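Local coordinates for protein alkylpurine DNA glycosylase AlkC (Pseudomonas fluorescens, PDB 5VHV) that removes alkylated purine bases from damaged DNA without flipping the nucleotide, acting as a DNA glycosylase in base excision repair, at residues V146-S151 and R190-N195; A137-D142 and L178-A183; A119-L124 and P156-S161; S115-I120 and A150-R155. All blocks are in the same frame, centred on the assembly; numbering follows the deposited sequence.

Interaction 1. Residues V146-S151 and R190-N195; sequences VRRLAS and RKSVAN. With nucleotides of chain C.
S151 and S192 face one another across two neighbouring helices, and their hydroxyls meet end on. Both OG atoms lie anti to the backbone N, which brings S151 OG to 2.8 Å from S192 OG, with S151 as the donor. S192 OG is also hydrogen-bonded to E152, and this short chain of polar partners satisfies buried hydroxyls. Small side chains suit the place because the axes of the two short helical segments approach to 8.7 Å and run nearly parallel, 7° apart. S151 CB reaches to 3.1 Å from S192 OG, while the CG2 methyl of V193 borders the serine pair, 4.0 Å from S151 OG. Side-by-side helices of this kind are characteristic of the HEAT-like helical superhelix of the DNA alkylation repair family, whose concave face holds the DNA. R148 reaches toward that face from one turn earlier than S151. Its CG lies against the S192 methylene, 4.0 Å from S192 CB; beyond it a bend at chi2 (-88°) sends the guanidinium over to the nucleic acid. There R148 NH2 donates from the edge of the group to OP1 of DG8 of chain C at 3.1 Å, while NH1 forms a salt bridge with E117. K191 comes alongside the same phosphate with its aliphatic chain, its CD being 3.9 Å from OP2 of DG8.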
# COMPACT_ATOMS: atom_id res chain seq x y z
N VAL A 146 -4.40 -11.55 12.19
CA VAL A 146 -5.61 -12.07 11.57
C VAL A 146 -6.58 -10.93 11.24
O VAL A 146 -7.20 -10.91 10.17
CB VAL A 146 -6.22 -13.14 12.50
CG1 VAL A 146 -7.57 -13.67 11.97
CG2 VAL A 146 -5.20 -14.29 12.69
N ARG A 147 -6.71 -9.95 12.13
CA ARG A 147 -7.54 -8.79 11.83
C ARG A 147 -6.99 -8.02 10.64
O ARG A 147 -7.75 -7.57 9.77
CB ARG A 147 -7.64 -7.87 13.04
CG ARG A 147 -8.33 -8.54 14.25
CD ARG A 147 -8.83 -7.52 15.26
NE ARG A 147 -7.80 -6.59 15.76
CZ ARG A 147 -6.86 -6.92 16.65
NH1 ARG A 147 -6.79 -8.15 17.14
NH2 ARG A 147 -5.99 -6.00 17.05
N ARG A 148 -5.67 -7.88 10.58
CA ARG A 148 -5.06 -7.15 9.47
C ARG A 148 -5.33 -7.85 8.14
O ARG A 148 -5.61 -7.19 7.12
CB ARG A 148 -3.56 -6.98 9.73
CG ARG A 148 -2.84 -6.07 8.74
CD ARG A 148 -2.32 -6.82 7.50
NE ARG A 148 -1.42 -5.96 6.74
CZ ARG A 148 -0.77 -6.32 5.64
NH1 ARG A 148 -0.90 -7.55 5.14
NH2 ARG A 148 0.04 -5.43 5.04
N LEU A 149 -5.26 -9.18 8.12
CA LEU A 149 -5.61 -9.94 6.93
C LEU A 149 -7.04 -9.62 6.46
O LEU A 149 -7.30 -9.52 5.25
CB LEU A 149 -5.46 -11.43 7.21
CG LEU A 149 -5.87 -12.44 6.15
CD1 LEU A 149 -5.05 -12.19 4.86
CD2 LEU A 149 -5.66 -13.87 6.64
N ALA A 150 -7.98 -9.53 7.40
CA ALA A 150 -9.38 -9.27 7.04
C ALA A 150 -9.53 -7.98 6.24
O ALA A 150 -10.28 -7.92 5.26
CB ALA A 150 -10.23 -9.23 8.32
N SER A 151 -8.77 -6.94 6.63
CA SER A 151 -8.80 -5.64 5.96
C SER A 151 -7.93 -5.61 4.70
O SER A 151 -8.34 -5.05 3.68
CB SER A 151 -8.31 -4.56 6.92
OG SER A 151 -8.21 -3.31 6.24
N ARG A 190 -4.40 -0.62 11.72
CA ARG A 190 -4.85 0.72 11.34
C ARG A 190 -4.32 1.11 9.97
O ARG A 190 -5.04 1.72 9.18
CB ARG A 190 -4.45 1.76 12.38
CG ARG A 190 -5.12 1.54 13.72
CD ARG A 190 -5.05 2.75 14.65
NE ARG A 190 -3.68 3.12 15.02
CZ ARG A 190 -2.99 2.56 16.00
NH1 ARG A 190 -3.51 1.59 16.73
NH2 ARG A 190 -1.75 3.00 16.27
N LYS A 191 -3.06 0.77 9.68
CA LYS A 191 -2.50 1.06 8.36
C LYS A 191 -3.35 0.44 7.26
O LYS A 191 -3.62 1.08 6.24
CB LYS A 191 -1.07 0.52 8.26
CG LYS A 191 -0.05 1.24 9.10
CD LYS A 191 1.30 0.54 8.96
CE LYS A 191 2.42 1.36 9.61
NZ LYS A 191 3.68 0.57 9.66
N SER A 192 -3.73 -0.82 7.45
CA SER A 192 -4.51 -1.55 6.46
C SER A 192 -5.91 -0.94 6.28
O SER A 192 -6.38 -0.79 5.16
CB SER A 192 -4.60 -3.02 6.87
OG SER A 192 -5.43 -3.72 5.96
N VAL A 193 -6.57 -0.56 7.38
CA VAL A 193 -7.89 0.06 7.24
C VAL A 193 -7.76 1.33 6.41
O VAL A 193 -8.57 1.60 5.50
CB VAL A 193 -8.50 0.35 8.62
CG1 VAL A 193 -9.86 1.06 8.47
CG2 VAL A 193 -8.68 -0.93 9.41
N ALA A 194 -6.75 2.14 6.72
CA ALA A 194 -6.56 3.40 6.02
C ALA A 194 -6.29 3.15 4.55
O ALA A 194 -6.80 3.87 3.68
CB ALA A 194 -5.42 4.21 6.64
N ASN A 195 -5.45 2.15 4.24
CA ASN A 195 -5.12 1.89 2.85
C ASN A 195 -6.30 1.31 2.07
O ASN A 195 -6.48 1.62 0.89
CB ASN A 195 -3.89 0.97 2.77
CG ASN A 195 -2.61 1.70 3.19
OD1 ASN A 195 -2.50 2.95 3.07
ND2 ASN A 195 -1.65 0.95 3.68
P DG C 8 2.16 -2.35 5.38
OP1 DG C 8 1.48 -3.09 6.42
OP2 DG C 8 2.18 -0.85 5.39
O5' DG C 8 3.67 -2.77 5.21
C5' DG C 8 4.02 -4.15 5.15
C4' DG C 8 5.48 -4.29 4.83
O4' DG C 8 5.81 -3.58 3.60
C3' DG C 8 6.41 -3.73 5.88
O3' DG C 8 7.53 -4.61 5.98
C2' DG C 8 6.75 -2.32 5.36
C1' DG C 8 6.71 -2.51 3.85
N9 DG C 8 6.20 -1.39 3.08
C8 DG C 8 5.00 -0.77 3.26
N7 DG C 8 4.74 0.12 2.34
C5 DG C 8 5.82 0.04 1.48
C6 DG C 8 6.10 0.77 0.30
O6 DG C 8 5.41 1.64 -0.25
N1 DG C 8 7.31 0.40 -0.26
C2 DG C 8 8.15 -0.54 0.25
N2 DG C 8 9.28 -0.74 -0.43
N3 DG C 8 7.89 -1.24 1.36
C4 DG C 8 6.72 -0.89 1.91

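Interaction 2. Residues A137-D142 and L178-A183; sequences AWSQDD and LDHLKA
S139 meets L181 on its buried side and H180 toward solvent, where Q140 joins in. On the buried side the leucine lies against the backbone: the methyl carbon L181 CD2 is 3.3 Å from S139 O. The L181 side chain also touches V189 and V193 of helix 187-201, so a branched apolar residue suits a site walled by a neighbouring helix. Both segments lie where helices 128-138 and 175-181 run out, the first into a type I turn from W138 to D141, so that the contact joins two helix ends of the helical-repeat domain, with its nearest atom about 12 Å from the bound nucleic acid. Toward solvent the fit is looser and polar. H180 ND1 donates to S139 OG over 3.2 Å, with the hydroxyl 17° out of the imidazole plane, and the same oxygen bonds to Q136 O, one hydroxyl thus serving two partners. With alanine in place of S139, H180 ND1 would probably lose its acceptor and the exposed ring would be freer to swing. The side chain of Q140 stacks over one face of that ring, its amide plane 26° from the imidazole; Q140 CG comes within 4.0 Å of H180 ND1.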
# COMPACT_ATOMS: atom_id res chain seq x y z
N ALA A 137 -15.42 -12.89 10.39
CA ALA A 137 -15.02 -13.46 11.67
C ALA A 137 -13.58 -13.06 12.01
O ALA A 137 -13.28 -12.69 13.15
CB ALA A 137 -15.17 -14.98 11.64
N TRP A 138 -12.70 -13.07 11.00
CA TRP A 138 -11.30 -12.72 11.26
C TRP A 138 -11.15 -11.29 11.74
O TRP A 138 -10.21 -10.98 12.47
CB TRP A 138 -10.47 -12.93 9.99
CG TRP A 138 -10.23 -14.38 9.65
CD1 TRP A 138 -10.46 -15.47 10.45
CD2 TRP A 138 -9.69 -14.88 8.43
NE1 TRP A 138 -10.09 -16.62 9.79
CE2 TRP A 138 -9.60 -16.28 8.55
CE3 TRP A 138 -9.26 -14.28 7.24
CZ2 TRP A 138 -9.14 -17.09 7.52
CZ3 TRP A 138 -8.79 -15.08 6.22
CH2 TRP A 138 -8.72 -16.48 6.38
N SER A 139 -12.04 -10.39 11.31
CA SER A 139 -11.93 -9.00 11.74
C SER A 139 -12.19 -8.83 13.23
O SER A 139 -11.89 -7.76 13.77
CB SER A 139 -12.91 -8.13 10.94
OG SER A 139 -14.26 -8.25 11.40
N GLN A 140 -12.74 -9.85 13.89
CA GLN A 140 -13.00 -9.84 15.31
C GLN A 140 -12.05 -10.76 16.07
O GLN A 140 -12.23 -10.98 17.26
CB GLN A 140 -14.46 -10.24 15.54
CG GLN A 140 -15.42 -9.31 14.81
CD GLN A 140 -16.79 -9.92 14.65
OE1 GLN A 140 -17.12 -10.54 13.63
NE2 GLN A 140 -17.59 -9.77 15.67
N ASP A 141 -10.99 -11.24 15.42
CA ASP A 141 -10.04 -12.15 16.05
C ASP A 141 -9.18 -11.43 17.07
O ASP A 141 -8.91 -10.23 16.95
CB ASP A 141 -9.14 -12.76 14.98
CG ASP A 141 -8.48 -14.05 15.43
OD1 ASP A 141 -9.16 -15.09 15.33
OD2 ASP A 141 -7.31 -14.03 15.89
N ASP A 142 -8.71 -12.19 18.07
CA ASP A 142 -7.79 -11.63 19.07
C ASP A 142 -6.43 -11.26 18.47
O ASP A 142 -5.73 -10.41 19.04
CB ASP A 142 -7.55 -12.64 20.20
CG ASP A 142 -8.79 -12.90 21.03
OD1 ASP A 142 -9.66 -12.01 21.09
OD2 ASP A 142 -8.87 -13.98 21.64
N LEU A 178 -14.43 -2.96 8.02
CA LEU A 178 -13.70 -1.74 8.31
C LEU A 178 -14.27 -1.04 9.54
O LEU A 178 -13.52 -0.46 10.33
CB LEU A 178 -13.70 -0.83 7.09
CG LEU A 178 -13.15 -1.45 5.80
CD1 LEU A 178 -13.28 -0.46 4.65
CD2 LEU A 178 -11.73 -1.92 5.97
N ASP A 179 -15.59 -1.12 9.73
CA ASP A 179 -16.19 -0.48 10.90
C ASP A 179 -15.70 -1.12 12.19
O ASP A 179 -15.47 -0.41 13.18
CB ASP A 179 -17.73 -0.57 10.81
CG ASP A 179 -18.42 0.16 11.96
OD1 ASP A 179 -18.19 1.38 12.12
OD2 ASP A 179 -19.19 -0.51 12.69
N HIS A 180 -15.54 -2.45 12.21
CA HIS A 180 -15.05 -3.12 13.40
C HIS A 180 -13.64 -2.68 13.75
O HIS A 180 -13.23 -2.77 14.91
CB HIS A 180 -15.04 -4.64 13.24
CG HIS A 180 -16.39 -5.28 13.19
ND1 HIS A 180 -16.66 -6.40 12.43
CD2 HIS A 180 -17.54 -4.99 13.84
CE1 HIS A 180 -17.92 -6.75 12.59
NE2 HIS A 180 -18.48 -5.91 13.45
N LEU A 181 -12.87 -2.24 12.75
CA LEU A 181 -11.44 -1.99 12.93
C LEU A 181 -11.08 -0.50 12.99
O LEU A 181 -9.89 -0.18 13.10
CB LEU A 181 -10.67 -2.68 11.78
CG LEU A 181 -10.86 -4.20 11.65
CD1 LEU A 181 -10.13 -4.76 10.41
CD2 LEU A 181 -10.38 -4.93 12.89
N LYS A 182 -12.07 0.41 12.98
CA LYS A 182 -11.81 1.84 12.81
C LYS A 182 -11.19 2.48 14.04
O LYS A 182 -10.84 3.67 13.99
CB LYS A 182 -13.09 2.59 12.47
CG LYS A 182 -14.09 2.72 13.62
CD LYS A 182 -15.37 3.39 13.14
CE LYS A 182 -16.43 3.47 14.21
NZ LYS A 182 -16.99 2.12 14.53
N ALA A 183 -11.09 1.75 15.15
CA ALA A 183 -10.37 2.22 16.33
C ALA A 183 -9.44 1.14 16.85
O ALA A 183 -9.20 1.05 18.05
CB ALA A 183 -11.33 2.67 17.43

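Interaction 3. Residues A119-L124 and P156-S161; sequences AIRHFL and PRLPWS. With 9B4 ((2R,5R,13R,16R)-9-(hydroxymethyl)-9-{[(2R)-2-hydroxypropoxy]methyl}-5,13-dimethyl-4,7,11,14-tetraoxaheptadecane-2,16-diol), chain L; nucleotides of chain D.
R121 reaches from helix 119-126 into the loop 156-161, and hydrogen bonds from the rim of its guanidinium do much of the joining. R121 NE points to S161 OG at 2.9 Å, a weak bond because the N-H is bent away (128°), and R121 NH2 makes a second weak one with P156 O at 3.4 Å. A turn at chi3 (79°) brings the flat group round to these oxygens. Further bonds go from NH1 to the carbonyls of R155 and G153 and from NH2 to that of F162, which is why an arginine, with donors spread along its edge, suits a place lined with backbone oxygens. A methionine in place of R121 would probably leave these carbonyls and S161 OG without their donors and the loop freer to move.

Packing comes from L158: its CB sits over one face of the guanidinium, 3.6 Å from R121 CZ, and CD2 lies against the aliphatic R121 CD, also at 3.6 Å.

The remaining interactions are with bound molecules. W160 lies at the third position of a type II turn from L158 to S161, with positive phi, P159 supplying the turn's second residue. Its indole NE1 donates to O2 of DT7 of chain D at 2.8 Å, while one ring face meets O36 of the ligand 9B4 and the opposite face O3' of DT7. R121 is thus likely to steady a loop whose outer turn forms part of the ligand pocket at the DNA, a DNA-contacting loop of the repair domain.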
# COMPACT_ATOMS: atom_id res chain seq x y z
N ALA A 119 -3.13 -15.04 -1.13
CA ALA A 119 -3.86 -16.31 -1.26
C ALA A 119 -5.36 -16.11 -1.04
O ALA A 119 -6.18 -16.72 -1.74
CB ALA A 119 -3.28 -17.32 -0.26
N ILE A 120 -5.75 -15.27 -0.08
CA ILE A 120 -7.17 -15.16 0.23
C ILE A 120 -7.94 -14.58 -0.94
O ILE A 120 -9.13 -14.85 -1.11
CB ILE A 120 -7.38 -14.33 1.51
CG1 ILE A 120 -8.82 -14.46 2.02
CG2 ILE A 120 -7.04 -12.85 1.29
CD1 ILE A 120 -9.16 -15.83 2.58
N ARG A 121 -7.26 -13.82 -1.81
CA ARG A 121 -7.94 -13.19 -2.94
C ARG A 121 -8.39 -14.19 -3.99
O ARG A 121 -9.39 -13.97 -4.67
CB ARG A 121 -7.04 -12.10 -3.54
CG ARG A 121 -6.79 -10.98 -2.52
CD ARG A 121 -5.78 -9.95 -3.02
NE ARG A 121 -6.25 -8.95 -3.97
CZ ARG A 121 -6.98 -7.88 -3.64
NH1 ARG A 121 -7.37 -7.72 -2.38
NH2 ARG A 121 -7.29 -6.95 -4.55
N HIS A 122 -7.69 -15.33 -4.12
CA HIS A 122 -8.18 -16.38 -5.01
C HIS A 122 -9.50 -16.93 -4.51
O HIS A 122 -10.39 -17.26 -5.31
CB HIS A 122 -7.14 -17.49 -5.15
CG HIS A 122 -5.87 -17.03 -5.79
ND1 HIS A 122 -5.74 -16.87 -7.16
CD2 HIS A 122 -4.71 -16.60 -5.25
CE1 HIS A 122 -4.53 -16.41 -7.43
NE2 HIS A 122 -3.89 -16.23 -6.29
N PHE A 123 -9.65 -17.04 -3.19
CA PHE A 123 -10.90 -17.53 -2.63
C PHE A 123 -11.99 -16.46 -2.73
O PHE A 123 -13.14 -16.78 -3.03
CB PHE A 123 -10.70 -17.96 -1.17
CG PHE A 123 -9.89 -19.23 -1.00
CD1 PHE A 123 -10.50 -20.48 -1.01
CD2 PHE A 123 -8.53 -19.16 -0.83
CE1 PHE A 123 -9.75 -21.65 -0.84
CE2 PHE A 123 -7.76 -20.32 -0.65
CZ PHE A 123 -8.37 -21.56 -0.67
N LEU A 124 -11.64 -15.18 -2.53
CA LEU A 124 -12.63 -14.12 -2.71
C LEU A 124 -13.10 -14.06 -4.16
O LEU A 124 -14.26 -13.69 -4.42
CB LEU A 124 -12.06 -12.78 -2.26
CG LEU A 124 -11.95 -12.60 -0.74
CD1 LEU A 124 -11.04 -11.44 -0.42
CD2 LEU A 124 -13.32 -12.37 -0.09
N PRO A 156 -9.83 -3.42 -2.40
CA PRO A 156 -10.11 -3.35 -3.84
C PRO A 156 -8.86 -3.46 -4.70
O PRO A 156 -8.86 -4.15 -5.73
CB PRO A 156 -10.79 -1.98 -4.00
CG PRO A 156 -11.25 -1.58 -2.65
CD PRO A 156 -10.40 -2.28 -1.65
N ARG A 157 -7.79 -2.75 -4.32
CA ARG A 157 -6.62 -2.53 -5.17
C ARG A 157 -5.33 -2.84 -4.41
O ARG A 157 -4.44 -2.00 -4.27
CB ARG A 157 -6.57 -1.10 -5.66
CG ARG A 157 -7.74 -0.75 -6.55
CD ARG A 157 -7.63 0.70 -6.92
NE ARG A 157 -8.74 1.15 -7.74
CZ ARG A 157 -8.62 2.03 -8.72
NH1 ARG A 157 -7.44 2.54 -9.04
NH2 ARG A 157 -9.68 2.39 -9.41
N LEU A 158 -5.21 -4.08 -3.96
CA LEU A 158 -3.99 -4.50 -3.27
C LEU A 158 -2.80 -4.54 -4.25
O LEU A 158 -2.89 -5.19 -5.29
CB LEU A 158 -4.19 -5.89 -2.67
CG LEU A 158 -3.00 -6.41 -1.87
CD1 LEU A 158 -2.81 -5.65 -0.54
CD2 LEU A 158 -3.14 -7.90 -1.59
N PRO A 159 -1.67 -3.91 -3.93
CA PRO A 159 -0.51 -4.05 -4.81
C PRO A 159 -0.07 -5.51 -4.91
O PRO A 159 -0.15 -6.28 -3.95
CB PRO A 159 0.56 -3.18 -4.14
CG PRO A 159 -0.26 -2.10 -3.47
CD PRO A 159 -1.44 -2.89 -2.89
N TRP A 160 0.35 -5.89 -6.12
CA TRP A 160 0.88 -7.22 -6.46
C TRP A 160 -0.21 -8.29 -6.53
O TRP A 160 0.11 -9.49 -6.57
CB TRP A 160 1.98 -7.67 -5.49
CG TRP A 160 3.24 -6.88 -5.57
CD1 TRP A 160 3.41 -5.62 -6.10
CD2 TRP A 160 4.54 -7.31 -5.13
NE1 TRP A 160 4.74 -5.24 -5.98
CE2 TRP A 160 5.45 -6.25 -5.39
CE3 TRP A 160 5.02 -8.48 -4.51
CZ2 TRP A 160 6.80 -6.34 -5.08
CZ3 TRP A 160 6.37 -8.56 -4.19
CH2 TRP A 160 7.24 -7.49 -4.48
N SER A 161 -1.48 -7.90 -6.57
CA SER A 161 -2.58 -8.83 -6.82
C SER A 161 -3.57 -8.19 -7.78
O SER A 161 -3.54 -6.98 -8.01
CB SER A 161 -3.30 -9.24 -5.53
OG SER A 161 -4.36 -10.16 -5.79
C01 9B4 L . 9.05 -2.50 -5.08
C02 9B4 L . 8.50 -2.67 -3.67
C03 9B4 L . 9.18 -3.85 -3.01
C05 9B4 L . 9.19 -5.25 -1.17
C06 9B4 L . 9.14 -5.27 0.35
C07 9B4 L . 7.73 -4.99 0.85
C09 9B4 L . 5.52 -5.74 0.78
C10 9B4 L . 4.76 -7.04 1.02
C12 9B4 L . 4.81 -9.05 2.31
C13 9B4 L . 5.28 -9.58 3.66
C15 9B4 L . 5.10 -11.10 3.71
C16 9B4 L . 4.79 -7.84 -0.28
C17 9B4 L . 10.04 -4.18 0.96
C23 9B4 L . 9.55 -6.69 0.73
C25 9B4 L . 11.21 -7.25 2.23
C26 9B4 L . 11.46 -8.00 3.53
C27 9B4 L . 10.16 -8.28 4.29
C34 9B4 L . 6.29 -1.92 -3.18
C35 9B4 L . 5.25 -2.53 -2.26
C37 9B4 L . 4.11 -1.51 -2.12
O04 9B4 L . 8.67 -4.07 -1.71
O08 9B4 L . 6.86 -5.99 0.42
O11 9B4 L . 5.35 -7.77 2.06
O14 9B4 L . 6.63 -9.28 3.86
O18 9B4 L . 11.36 -4.19 0.46
O24 9B4 L . 9.87 -6.83 2.08
O28 9B4 L . 12.06 -9.20 3.16
O33 9B4 L . 7.13 -2.93 -3.68
O36 9B4 L . 4.79 -3.73 -2.81
P DT D 7 13.29 -7.07 -8.34
OP1 DT D 7 13.63 -8.44 -7.96
OP2 DT D 7 13.84 -6.53 -9.62
O5' DT D 7 11.76 -6.77 -8.35
C5' DT D 7 10.97 -7.27 -7.31
C4' DT D 7 9.51 -7.00 -7.58
O4' DT D 7 9.27 -5.58 -7.53
C3' DT D 7 8.98 -7.47 -8.95
O3' DT D 7 8.11 -8.59 -8.73
C2' DT D 7 8.26 -6.22 -9.52
C1' DT D 7 8.16 -5.28 -8.32
N1 DT D 7 8.19 -3.86 -8.64
C2 DT D 7 7.17 -3.04 -8.20
O2 DT D 7 6.20 -3.44 -7.56
N3 DT D 7 7.33 -1.71 -8.50
C4 DT D 7 8.37 -1.14 -9.20
O4 DT D 7 8.40 0.06 -9.44
C5 DT D 7 9.41 -2.05 -9.62
C7 DT D 7 10.59 -1.53 -10.38
C6 DT D 7 9.27 -3.35 -9.32

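Interaction 4. Residues S115-I120 and A150-R155; sequences SAEFAI and ASEGSR
At E117 and G153 the two backbones come within 4.3 Å of each other, CA to CA, where the turn leading into helix 119-126 meets the end of helix 144-152. Glycine suits this crossing: E117 O lies 4.0 Å from G153 CA, and the I120 CG2 methyl occupies the direction a side chain would take, 3.7 Å from that same G153 CA. E117 O is buried here with no partner in the model.

The acids approach beside this tight point. S115 forms an ST turn, its OG accepting from E117 N, and the same hydroxyl donates to E117 OE2 at 2.6 Å on the anti lone pair; R148 adds a salt bridge, so OE2 has two partners, S115 and R148, while OE1 faces a water. E152 is likewise held: R155 NH1 meets E152 OE2 at 2.9 Å from above the carboxylate plane (37° out of it), and S192 bonds to OE1. That water lies 2.7 Å from E117 OE1 and equally far from E152 OE2, bridging carboxylates whose oxygens are 4.5 Å apart.

Arginines and hydroxyls therefore fix the orientation of two neighbouring acids around a water beside the bound DNA, an arrangement consistent with an active-site region in a hydrolytic glycosylase, although the geometry alone assigns neither acid a role.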
# COMPACT_ATOMS: atom_id res chain seq x y z
N SER A 115 2.10 -13.52 5.39
CA SER A 115 0.82 -12.91 5.10
C SER A 115 0.05 -13.74 4.08
O SER A 115 0.60 -14.11 3.04
CB SER A 115 1.01 -11.51 4.54
OG SER A 115 -0.24 -11.01 4.10
N ALA A 116 -1.23 -13.99 4.35
CA ALA A 116 -2.13 -14.66 3.43
C ALA A 116 -2.86 -13.69 2.51
O ALA A 116 -3.85 -14.09 1.88
CB ALA A 116 -3.12 -15.53 4.22
N GLU A 117 -2.37 -12.45 2.39
CA GLU A 117 -3.11 -11.42 1.66
C GLU A 117 -3.27 -11.75 0.18
O GLU A 117 -4.27 -11.35 -0.41
CB GLU A 117 -2.41 -10.06 1.79
CG GLU A 117 -1.07 -9.95 1.07
CD GLU A 117 -0.28 -8.75 1.60
OE1 GLU A 117 -0.10 -7.79 0.83
OE2 GLU A 117 0.18 -8.78 2.76
N PHE A 118 -2.31 -12.43 -0.44
CA PHE A 118 -2.46 -12.82 -1.84
C PHE A 118 -3.35 -14.05 -1.99
O PHE A 118 -4.21 -14.10 -2.87
CB PHE A 118 -1.08 -13.07 -2.46
CG PHE A 118 -0.17 -11.89 -2.32
CD1 PHE A 118 -0.51 -10.69 -2.91
CD2 PHE A 118 1.00 -11.98 -1.58
CE1 PHE A 118 0.30 -9.59 -2.77
CE2 PHE A 118 1.81 -10.88 -1.44
CZ PHE A 118 1.46 -9.68 -2.02
N ALA A 119 -3.13 -15.04 -1.13
CA ALA A 119 -3.86 -16.31 -1.26
C ALA A 119 -5.36 -16.11 -1.04
O ALA A 119 -6.18 -16.72 -1.74
CB ALA A 119 -3.28 -17.32 -0.26
N ILE A 120 -5.75 -15.27 -0.08
CA ILE A 120 -7.17 -15.16 0.23
C ILE A 120 -7.94 -14.58 -0.94
O ILE A 120 -9.13 -14.85 -1.11
CB ILE A 120 -7.38 -14.33 1.51
CG1 ILE A 120 -8.82 -14.46 2.02
CG2 ILE A 120 -7.04 -12.85 1.29
CD1 ILE A 120 -9.16 -15.83 2.58
N ALA A 150 -7.98 -9.53 7.40
CA ALA A 150 -9.38 -9.27 7.04
C ALA A 150 -9.53 -7.98 6.24
O ALA A 150 -10.28 -7.92 5.26
CB ALA A 150 -10.23 -9.23 8.32
N SER A 151 -8.77 -6.94 6.63
CA SER A 151 -8.80 -5.64 5.96
C SER A 151 -7.93 -5.61 4.70
O SER A 151 -8.34 -5.05 3.68
CB SER A 151 -8.31 -4.56 6.92
OG SER A 151 -8.21 -3.31 6.24
N GLU A 152 -6.73 -6.18 4.77
CA GLU A 152 -5.79 -6.06 3.67
C GLU A 152 -6.14 -7.01 2.52
O GLU A 152 -6.07 -6.63 1.35
CB GLU A 152 -4.37 -6.33 4.18
CG GLU A 152 -3.26 -5.97 3.19
CD GLU A 152 -3.02 -4.48 3.08
OE1 GLU A 152 -3.67 -3.72 3.85
OE2 GLU A 152 -2.20 -4.07 2.23
N GLY A 153 -6.53 -8.24 2.85
CA GLY A 153 -6.85 -9.21 1.82
C GLY A 153 -8.07 -8.85 1.01
O GLY A 153 -8.20 -9.31 -0.13
N SER A 154 -8.98 -8.06 1.58
CA SER A 154 -10.21 -7.69 0.92
C SER A 154 -10.09 -6.37 0.18
O SER A 154 -11.09 -5.89 -0.36
CB SER A 154 -11.35 -7.64 1.95
OG SER A 154 -11.14 -6.64 2.95
N ARG A 155 -8.91 -5.77 0.16
CA ARG A 155 -8.73 -4.46 -0.46
C ARG A 155 -9.18 -4.48 -1.92
O ARG A 155 -8.87 -5.43 -2.66
CB ARG A 155 -7.26 -4.04 -0.43
CG ARG A 155 -6.85 -3.42 0.87
CD ARG A 155 -5.37 -3.09 0.86
NE ARG A 155 -5.04 -2.07 -0.14
CZ ARG A 155 -3.87 -1.44 -0.21
NH1 ARG A 155 -2.88 -1.76 0.61
NH2 ARG A 155 -3.69 -0.48 -1.12
O HOH W 1 0.06 -5.51 2.18

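In the fold
From the N terminus, the loop before helix 119-126 opens interaction 4, which closes at 150-155; the start of that helix opens interaction 3, closing slightly later at 156-161. The two are staggered rather than nested. Interaction 2 begins at the end of helix 128-138 and returns at 178-183, crossing interactions 3 and 4. Interaction 1 leaves helix 144-152 just where interaction 4 arrives, sharing A150 and S151, and closes on helix 187-201, crossing interactions 2 and 3. No contact encloses another; together they tie helices that are not neighbours in sequence, and the loop 156-161, into one helical domain, with interactions 1, 3 and 4 facing the DNA and interaction 2 farther from it.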